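Local atomic coordinates of flagellar hook protein FlgE (Caulobacter crescentus CB15, PDB entry 5AY6), a protein that forms the hook of the bacterial flagellum, probably serving as a universal joint between motor and filament, and is represented here by a fragment lacking both chain ends. Residues Pro104-Gly107 with Thr112-Asn115; Pro18-Val23 with Lys164-Val169; Thr36-Ser41 with Ala124-Val129. One frame throughout, in Å; residues are numbered along the deposited sequence.

Interaction 1 (Pro104-Gly107 with Thr112-Asn115); sequences PVTG and TRIN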
loop_
_atom_site.group_PDB
_atom_site.type_symbol
_atom_site.label_atom_id
_atom_site.label_comp_id
_atom_site.label_asym_id
_atom_site.label_seq_id
_atom_site.Cartn_x
_atom_site.Cartn_y
_atom_site.Cartn_z
ATOM N N PRO A 104 -10.087 25.769 -0.537
ATOM C CA PRO A 104 -8.931 24.927 -0.868
ATOM C C PRO A 104 -8.106 24.510 0.352
ATOM O O PRO A 104 -8.041 25.242 1.344
ATOM C CB PRO A 104 -8.111 25.823 -1.800
ATOM C CG PRO A 104 -8.438 27.203 -1.372
ATOM C CD PRO A 104 -9.874 27.177 -0.911
ATOM N N VAL A 105 -7.501 23.328 0.268
ATOM C CA VAL A 105 -6.654 22.801 1.335
ATOM C C VAL A 105 -5.492 23.744 1.624
ATOM O O VAL A 105 -4.738 24.105 0.723
ATOM C CB VAL A 105 -6.105 21.400 0.974
ATOM C CG1 VAL A 105 -5.076 20.945 1.993
ATOM C CG2 VAL A 105 -7.245 20.392 0.868
ATOM N N THR A 106 -5.355 24.147 2.885
ATOM C CA THR A 106 -4.330 25.110 3.269
ATOM C C THR A 106 -3.482 24.567 4.415
ATOM O O THR A 106 -3.805 24.753 5.592
ATOM C CB THR A 106 -4.958 26.459 3.669
ATOM O OG1 THR A 106 -5.849 26.897 2.633
ATOM C CG2 THR A 106 -3.880 27.512 3.882
ATOM N N GLY A 107 -2.396 23.889 4.059
ATOM C CA GLY A 107 -1.514 23.284 5.039
ATOM C C GLY A 107 -0.621 24.298 5.724
ATOM O O GLY A 107 -0.593 25.469 5.355
ATOM N N THR A 112 -2.424 22.915 12.115
ATOM C CA THR A 112 -3.542 22.546 11.255
ATOM C C THR A 112 -4.797 23.232 11.766
ATOM O O THR A 112 -4.957 23.428 12.974
ATOM C CB THR A 112 -3.789 21.022 11.198
ATOM O OG1 THR A 112 -4.867 20.751 10.293
ATOM C CG2 THR A 112 -4.154 20.470 12.573
ATOM N N ARG A 113 -5.681 23.614 10.851
ATOM C CA ARG A 113 -7.006 24.074 11.254
ATOM C C ARG A 113 -7.788 22.876 11.776
ATOM O O ARG A 113 -7.558 21.749 11.331
ATOM C CB ARG A 113 -7.744 24.738 10.085
ATOM C CG ARG A 113 -7.100 26.029 9.596
ATOM C CD ARG A 113 -7.979 26.765 8.581
ATOM N NE ARG A 113 -8.002 26.116 7.271
ATOM C CZ ARG A 113 -8.614 26.615 6.200
ATOM N NH1 ARG A 113 -9.254 27.773 6.283
ATOM N NH2 ARG A 113 -8.587 25.961 5.045
ATOM N N ILE A 114 -8.693 23.107 12.725
ATOM C CA ILE A 114 -9.554 22.033 13.214
ATOM C C ILE A 114 -11.031 22.338 12.956
ATOM O O ILE A 114 -11.898 21.507 13.226
ATOM C CB ILE A 114 -9.344 21.766 14.721
ATOM C CG1 ILE A 114 -9.661 23.019 15.541
ATOM C CG2 ILE A 114 -7.920 21.289 14.981
ATOM C CD1 ILE A 114 -9.489 22.830 17.037
ATOM N N ASN A 115 -11.312 23.529 12.439
ATOM C CA ASN A 115 -12.655 23.864 11.971
ATOM C C ASN A 115 -12.609 24.956 10.900
ATOM O O ASN A 115 -11.570 25.586 10.695
ATOM C CB ASN A 115 -13.559 24.288 13.141
ATOM C CG ASN A 115 -13.033 25.497 13.894
ATOM O OD1 ASN A 115 -12.571 26.469 13.299
ATOM N ND2 ASN A 115 -13.118 25.446 15.221
HETATM O O HOH W 1 -10.138 26.818 2.581
HETATM O O HOH W 2 -4.271 23.663 7.955
#

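Interaction 2 (Pro18-Val23 with Lys164-Val169); sequences PVAAAV and KPDFEV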
loop_
_atom_site.group_PDB
_atom_site.type_symbol
_atom_site.label_atom_id
_atom_site.label_comp_id
_atom_site.label_asym_id
_atom_site.label_seq_id
_atom_site.Cartn_x
_atom_site.Cartn_y
_atom_site.Cartn_z
ATOM N N PRO A 18 -11.318 -4.806 8.678
ATOM C CA PRO A 18 -10.716 -3.630 9.308
ATOM C C PRO A 18 -9.246 -3.467 8.933
ATOM O O PRO A 18 -8.537 -4.450 8.710
ATOM C CB PRO A 18 -10.884 -3.910 10.806
ATOM C CG PRO A 18 -10.995 -5.386 10.909
ATOM C CD PRO A 18 -11.675 -5.848 9.658
ATOM N N VAL A 19 -8.806 -2.218 8.854
ATOM C CA VAL A 19 -7.435 -1.894 8.484
ATOM C C VAL A 19 -6.440 -2.352 9.551
ATOM O O VAL A 19 -6.648 -2.123 10.740
ATOM C CB VAL A 19 -7.283 -0.383 8.261
ATOM C CG1 VAL A 19 -5.885 -0.055 7.794
ATOM C CG2 VAL A 19 -8.305 0.106 7.244
ATOM N N ALA A 20 -5.359 -3.000 9.123
ATOM C CA ALA A 20 -4.329 -3.451 10.057
ATOM C C ALA A 20 -3.571 -2.269 10.656
ATOM O O ALA A 20 -3.423 -1.223 10.022
ATOM C CB ALA A 20 -3.364 -4.399 9.371
ATOM N N ALA A 21 -3.087 -2.452 11.880
ATOM C CA ALA A 21 -2.276 -1.443 12.553
ATOM C C ALA A 21 -1.021 -1.098 11.752
ATOM O O ALA A 21 -0.497 0.006 11.863
ATOM C CB ALA A 21 -1.896 -1.917 13.939
ATOM N N ALA A 22 -0.541 -2.041 10.947
ATOM C CA ALA A 22 0.626 -1.792 10.102
ATOM C C ALA A 22 0.288 -0.929 8.880
ATOM O O ALA A 22 1.181 -0.458 8.182
ATOM C CB ALA A 22 1.246 -3.111 9.654
ATOM N N VAL A 23 -0.999 -0.728 8.617
ATOM C CA VAL A 23 -1.411 0.140 7.517
ATOM C C VAL A 23 -1.937 1.473 8.048
ATOM O O VAL A 23 -1.619 2.532 7.504
ATOM C CB VAL A 23 -2.477 -0.540 6.627
ATOM C CG1 VAL A 23 -3.139 0.462 5.696
ATOM C CG2 VAL A 23 -1.844 -1.673 5.829
ATOM N N LYS A 164 2.152 -8.842 7.181
ATOM C CA LYS A 164 1.317 -9.997 6.869
ATOM C C LYS A 164 0.035 -9.559 6.167
ATOM O O LYS A 164 -0.677 -8.691 6.668
ATOM C CB LYS A 164 0.981 -10.761 8.152
ATOM C CG LYS A 164 0.050 -11.948 7.973
ATOM C CD LYS A 164 -0.407 -12.481 9.331
ATOM C CE LYS A 164 -1.129 -13.810 9.194
ATOM N NZ LYS A 164 -0.178 -14.894 8.818
ATOM N N PRO A 165 -0.273 -10.164 5.007
ATOM C CA PRO A 165 -1.456 -9.769 4.227
ATOM C C PRO A 165 -2.769 -10.018 4.974
ATOM O O PRO A 165 -2.803 -10.857 5.877
ATOM C CB PRO A 165 -1.374 -10.664 2.979
ATOM C CG PRO A 165 0.032 -11.158 2.936
ATOM C CD PRO A 165 0.462 -11.266 4.367
ATOM N N ASP A 166 -3.820 -9.286 4.605
ATOM C CA ASP A 166 -5.174 -9.557 5.099
ATOM C C ASP A 166 -5.789 -10.728 4.352
ATOM O O ASP A 166 -6.623 -11.458 4.890
ATOM C CB ASP A 166 -6.076 -8.334 4.945
ATOM C CG ASP A 166 -5.756 -7.248 5.936
ATOM O OD1 ASP A 166 -5.312 -7.580 7.057
ATOM O OD2 ASP A 166 -5.945 -6.063 5.593
ATOM N N PHE A 167 -5.394 -10.891 3.095
ATOM C CA PHE A 167 -5.902 -11.994 2.298
ATOM C C PHE A 167 -4.989 -12.282 1.122
ATOM O O PHE A 167 -4.324 -11.387 0.603
ATOM C CB PHE A 167 -7.319 -11.699 1.803
ATOM C CG PHE A 167 -8.060 -12.923 1.335
ATOM C CD1 PHE A 167 -8.303 -13.977 2.207
ATOM C CD2 PHE A 167 -8.510 -13.021 0.030
ATOM C CE1 PHE A 167 -8.984 -15.106 1.781
ATOM C CE2 PHE A 167 -9.196 -14.149 -0.401
ATOM C CZ PHE A 167 -9.429 -15.191 0.475
ATOM N N GLU A 168 -4.964 -13.543 0.710
ATOM C CA GLU A 168 -4.144 -13.962 -0.412
ATOM C C GLU A 168 -4.904 -14.894 -1.346
ATOM O O GLU A 168 -5.735 -15.699 -0.914
ATOM C CB GLU A 168 -2.869 -14.655 0.075
ATOM C CG GLU A 168 -1.926 -13.767 0.856
ATOM C CD GLU A 168 -0.576 -14.426 1.083
ATOM O OE1 GLU A 168 -0.543 -15.613 1.473
ATOM O OE2 GLU A 168 0.454 -13.757 0.858
ATOM N N VAL A 169 -4.611 -14.771 -2.634
ATOM C CA VAL A 169 -5.091 -15.713 -3.634
ATOM C C VAL A 169 -3.893 -16.375 -4.301
ATOM O O VAL A 169 -3.088 -15.697 -4.928
ATOM C CB VAL A 169 -5.953 -15.022 -4.701
ATOM C CG1 VAL A 169 -6.406 -16.032 -5.748
ATOM C CG2 VAL A 169 -7.145 -14.344 -4.050
HETATM O O HOH W 3 -4.993 -3.414 6.477
#

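Interaction 3 (Thr36-Ser41 with Ala124-Val129); sequences TNVVDS and ADLGIV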
loop_
_atom_site.group_PDB
_atom_site.type_symbol
_atom_site.label_atom_id
_atom_site.label_comp_id
_atom_site.label_asym_id
_atom_site.label_seq_id
_atom_site.Cartn_x
_atom_site.Cartn_y
_atom_site.Cartn_z
ATOM N N THR A 36 -3.103 14.239 24.854
ATOM C CA THR A 36 -4.031 14.755 25.857
ATOM C C THR A 36 -3.822 16.242 26.116
ATOM O O THR A 36 -2.695 16.740 26.063
ATOM C CB THR A 36 -3.894 14.000 27.195
ATOM O OG1 THR A 36 -2.523 14.005 27.611
ATOM C CG2 THR A 36 -4.373 12.561 27.055
ATOM N N ASN A 37 -4.922 16.937 26.401
ATOM C CA ASN A 37 -4.907 18.362 26.731
ATOM C C ASN A 37 -4.197 19.221 25.689
ATOM O O ASN A 37 -3.343 20.044 26.015
ATOM C CB ASN A 37 -4.265 18.584 28.102
ATOM C CG ASN A 37 -4.947 17.787 29.197
ATOM O OD1 ASN A 37 -4.285 17.157 30.022
ATOM N ND2 ASN A 37 -6.277 17.802 29.202
ATOM N N VAL A 38 -4.557 19.016 24.428
ATOM C CA VAL A 38 -4.066 19.861 23.352
ATOM C C VAL A 38 -4.901 21.133 23.295
ATOM O O VAL A 38 -6.095 21.085 22.994
ATOM C CB VAL A 38 -4.122 19.137 21.994
ATOM C CG1 VAL A 38 -3.694 20.071 20.874
ATOM C CG2 VAL A 38 -3.257 17.885 22.025
ATOM N N VAL A 39 -4.274 22.267 23.592
ATOM C CA VAL A 39 -4.966 23.554 23.593
ATOM C C VAL A 39 -4.965 24.179 22.202
ATOM O O VAL A 39 -3.910 24.299 21.575
ATOM C CB VAL A 39 -4.320 24.531 24.591
ATOM C CG1 VAL A 39 -5.026 25.880 24.554
ATOM C CG2 VAL A 39 -4.350 23.944 25.993
ATOM N N ASP A 40 -6.143 24.564 21.713
ATOM C CA ASP A 40 -6.236 25.194 20.400
ATOM C C ASP A 40 -6.106 26.706 20.520
ATOM O O ASP A 40 -6.030 27.244 21.625
ATOM C CB ASP A 40 -7.543 24.813 19.678
ATOM C CG ASP A 40 -8.806 25.247 20.425
ATOM O OD1 ASP A 40 -8.804 26.289 21.113
ATOM O OD2 ASP A 40 -9.828 24.538 20.300
ATOM N N SER A 41 -6.099 27.390 19.381
ATOM C CA SER A 41 -5.874 28.830 19.354
ATOM C C SER A 41 -7.012 29.615 20.015
ATOM O O SER A 41 -6.882 30.815 20.254
ATOM C CB SER A 41 -5.671 29.306 17.912
ATOM O OG SER A 41 -6.753 28.919 17.078
ATOM N N ALA A 124 3.149 20.153 16.660
ATOM C CA ALA A 124 4.059 19.630 17.675
ATOM C C ALA A 124 3.297 18.977 18.832
ATOM O O ALA A 124 3.759 17.996 19.416
ATOM C CB ALA A 124 4.965 20.738 18.194
ATOM N N ASP A 125 2.133 19.523 19.165
ATOM C CA ASP A 125 1.312 18.948 20.228
ATOM C C ASP A 125 0.643 17.655 19.766
ATOM O O ASP A 125 0.156 16.867 20.581
ATOM C CB ASP A 125 0.259 19.954 20.701
ATOM C CG ASP A 125 0.865 21.105 21.484
ATOM O OD1 ASP A 125 1.803 20.855 22.269
ATOM O OD2 ASP A 125 0.407 22.256 21.314
ATOM N N LEU A 126 0.629 17.442 18.452
ATOM C CA LEU A 126 0.077 16.222 17.876
ATOM C C LEU A 126 1.168 15.186 17.616
ATOM O O LEU A 126 0.874 14.056 17.235
ATOM C CB LEU A 126 -0.670 16.528 16.576
ATOM C CG LEU A 126 -1.848 17.499 16.688
ATOM C CD1 LEU A 126 -2.483 17.708 15.321
ATOM C CD2 LEU A 126 -2.874 16.989 17.686
ATOM N N GLY A 127 2.423 15.574 17.821
ATOM C CA GLY A 127 3.544 14.669 17.623
ATOM C C GLY A 127 3.973 14.543 16.171
ATOM O O GLY A 127 4.865 13.757 15.843
ATOM N N ILE A 128 3.334 15.315 15.299
ATOM C CA ILE A 128 3.657 15.306 13.877
ATOM C C ILE A 128 4.990 16.018 13.674
ATOM O O ILE A 128 5.751 15.704 12.756
ATOM C CB ILE A 128 2.534 15.967 13.051
ATOM C CG1 ILE A 128 1.267 15.110 13.123
ATOM C CG2 ILE A 128 2.944 16.147 11.594
ATOM C CD1 ILE A 128 -0.015 15.898 12.987
ATOM N N VAL A 129 5.258 16.973 14.557
ATOM C CA VAL A 129 6.547 17.646 14.633
ATOM C C VAL A 129 7.128 17.342 16.011
ATOM O O VAL A 129 6.381 17.214 16.978
ATOM C CB VAL A 129 6.402 19.170 14.400
ATOM C CG1 VAL A 129 7.566 19.942 14.995
ATOM C CG2 VAL A 129 6.266 19.462 12.914
HETATM O O HOH W 4 -1.989 22.885 20.149
HETATM O O HOH W 5 -1.287 22.199 23.756
#

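Interaction 1 (Pro104-Gly107 with Thr112-Asn115)
Arg113 reaches from strand 111-113 to the loop 104-107 and meets Thr106 and the backbone of Pro104. Its side chain leaves with CG anti to the carbonyl carbon (chi1 -65°) and then bends at chi3 (-74°), which brings NH2 to the loop. NH2 lies 3.8 Å from Thr106 OG1, which sits oblique to the guanidinium plane. NH2 is also 3.8 Å from Pro104 O, which approaches at the edge, near that plane. Both distances are too long for direct hydrogen bonds. Water bridges the gap to Pro104. One molecule accepts from Arg113 NH2 at 3.0 Å, in the plane of the guanidinium group, and donates to Pro104 O at 2.9 Å. A second water accepts from the backbone N of Arg113 at 3.2 Å and lies 2.6 Å from Thr106 O. Water thus ties the tip of the arginine to the loop; the second water may do the same for its backbone, though its donation to Thr106 O is not certain.

The stronger partner of Arg113 is Asp98, whose OD2 forms a salt bridge with NH2. The same OD2 accepts from Thr106 N, so one carboxylate oxygen holds both sides of the contact. The site lies at the surface of the FlgE third domain. It joins the loop that leaves strand 92-99 to the two-stranded antiparallel sheet of strands 111-113 and 120-122.

Interaction 2 (Pro18-Val23 with Lys164-Val169)
Asp166 turns its carboxylate toward Ala20 with CG anti to its own carbonyl carbon (chi1 -73°), and a chi2 of -31° then sets the two oxygens. OD1 comes 4.4 Å from Ala20 CB, a loose touch on the methyl group. OD2 is 4.4 Å from Pro18 O, also too far for a direct bond. The two backbones stay well apart, with 7.9 Å between Ala20 CA and Asp166 CA. Water spans the gap. It accepts from Ala20 N at 2.7 Å and donates to Asp166 OD2 at 3.0 Å.

Each segment has its own local backbone feature. Residues Ala20 to Val23 make a type I beta turn, with Val23 N bonded to Ala20 O at 2.8 Å. Asp166 and Phe167 form a classic beta bulge opposite Met187, at the start of strand 167-174. The loop 18-23 leads from strand 6-12 to strand 24-39, which belongs to a separate antiparallel sheet. The contact therefore places this connection beside the edge strand of the sheet that holds 167-174.

Asp166 OD2 has a second donor in Lys189 N, on the neighbouring strand 180-189. One carboxylate oxygen thus takes a backbone N-H directly and serves another through water. Two such donors would probably stabilise the charged form of Asp166. The polar link across the contact depends on solvent.

Interaction 3 (Thr36-Ser41 with Ala124-Val129)
Strand 24-39 is an edge strand of the five-stranded antiparallel sheet in the FlgE third domain, and near its end Val38 packs on Asp125 and Leu126. A G1 beta bulge lies here: Asn37 and Val38 both face His46 on strand 45-53. The opposing segment 124-129 contributes a type I beta turn, in which Gly127 N bonds to Ala124 O at 3.2 Å. Asp125 and Leu126 occupy the two middle positions of this turn.

Both methyl groups of Val38 are used. CG1 is anti to the backbone N (chi1 176°) and meets Asp125 CB at 4.0 Å. CG2 is anti to the carbonyl carbon and lies 3.8 Å from Asp125 O. The same CG2 also touches Leu126 CD2 at 4.4 Å, an apolar contact. Tyr48 and Val121 each pack against both Val38 and Leu126, so these two buried side chains share a small apolar cluster with side chains of strands 45-53 and 120-122.

Asp125 is exposed, and its carboxylate turns to water instead. The aspartate reaches Val39, the residue after Val38, through two solvent molecules. They serve both polar groups of the Val39 backbone, and OD2 accepts from both waters. One water donates to Val39 O at 2.8 Å and to Asp125 OD2 at 2.7 Å. The other accepts from Val39 N at 3.0 Å and gives a weak hydrogen bond to Asp125 OD2.

How the interactions relate
Interactions 1 and 3 are neighbours in the FlgE third domain, with centres about 15 Å apart. They touch directly: Ile114 CD1 packs 3.7 Å from Asp40 OD2, and Thr112 CG2 lies 4.2 Å from Leu126 CD1. Strand 120-122 helps to connect them, since Val121 contacts Thr112 and Ile114 as well as Val38 and Leu126. Interaction 2 stands apart, at the passage between this domain and the rest of the chain. Its centre is about 31 Å from that of interaction 1 and about 30 Å from that of interaction 3. In sequence, its segments enclose both other contacts. Bridging water occurs in all three.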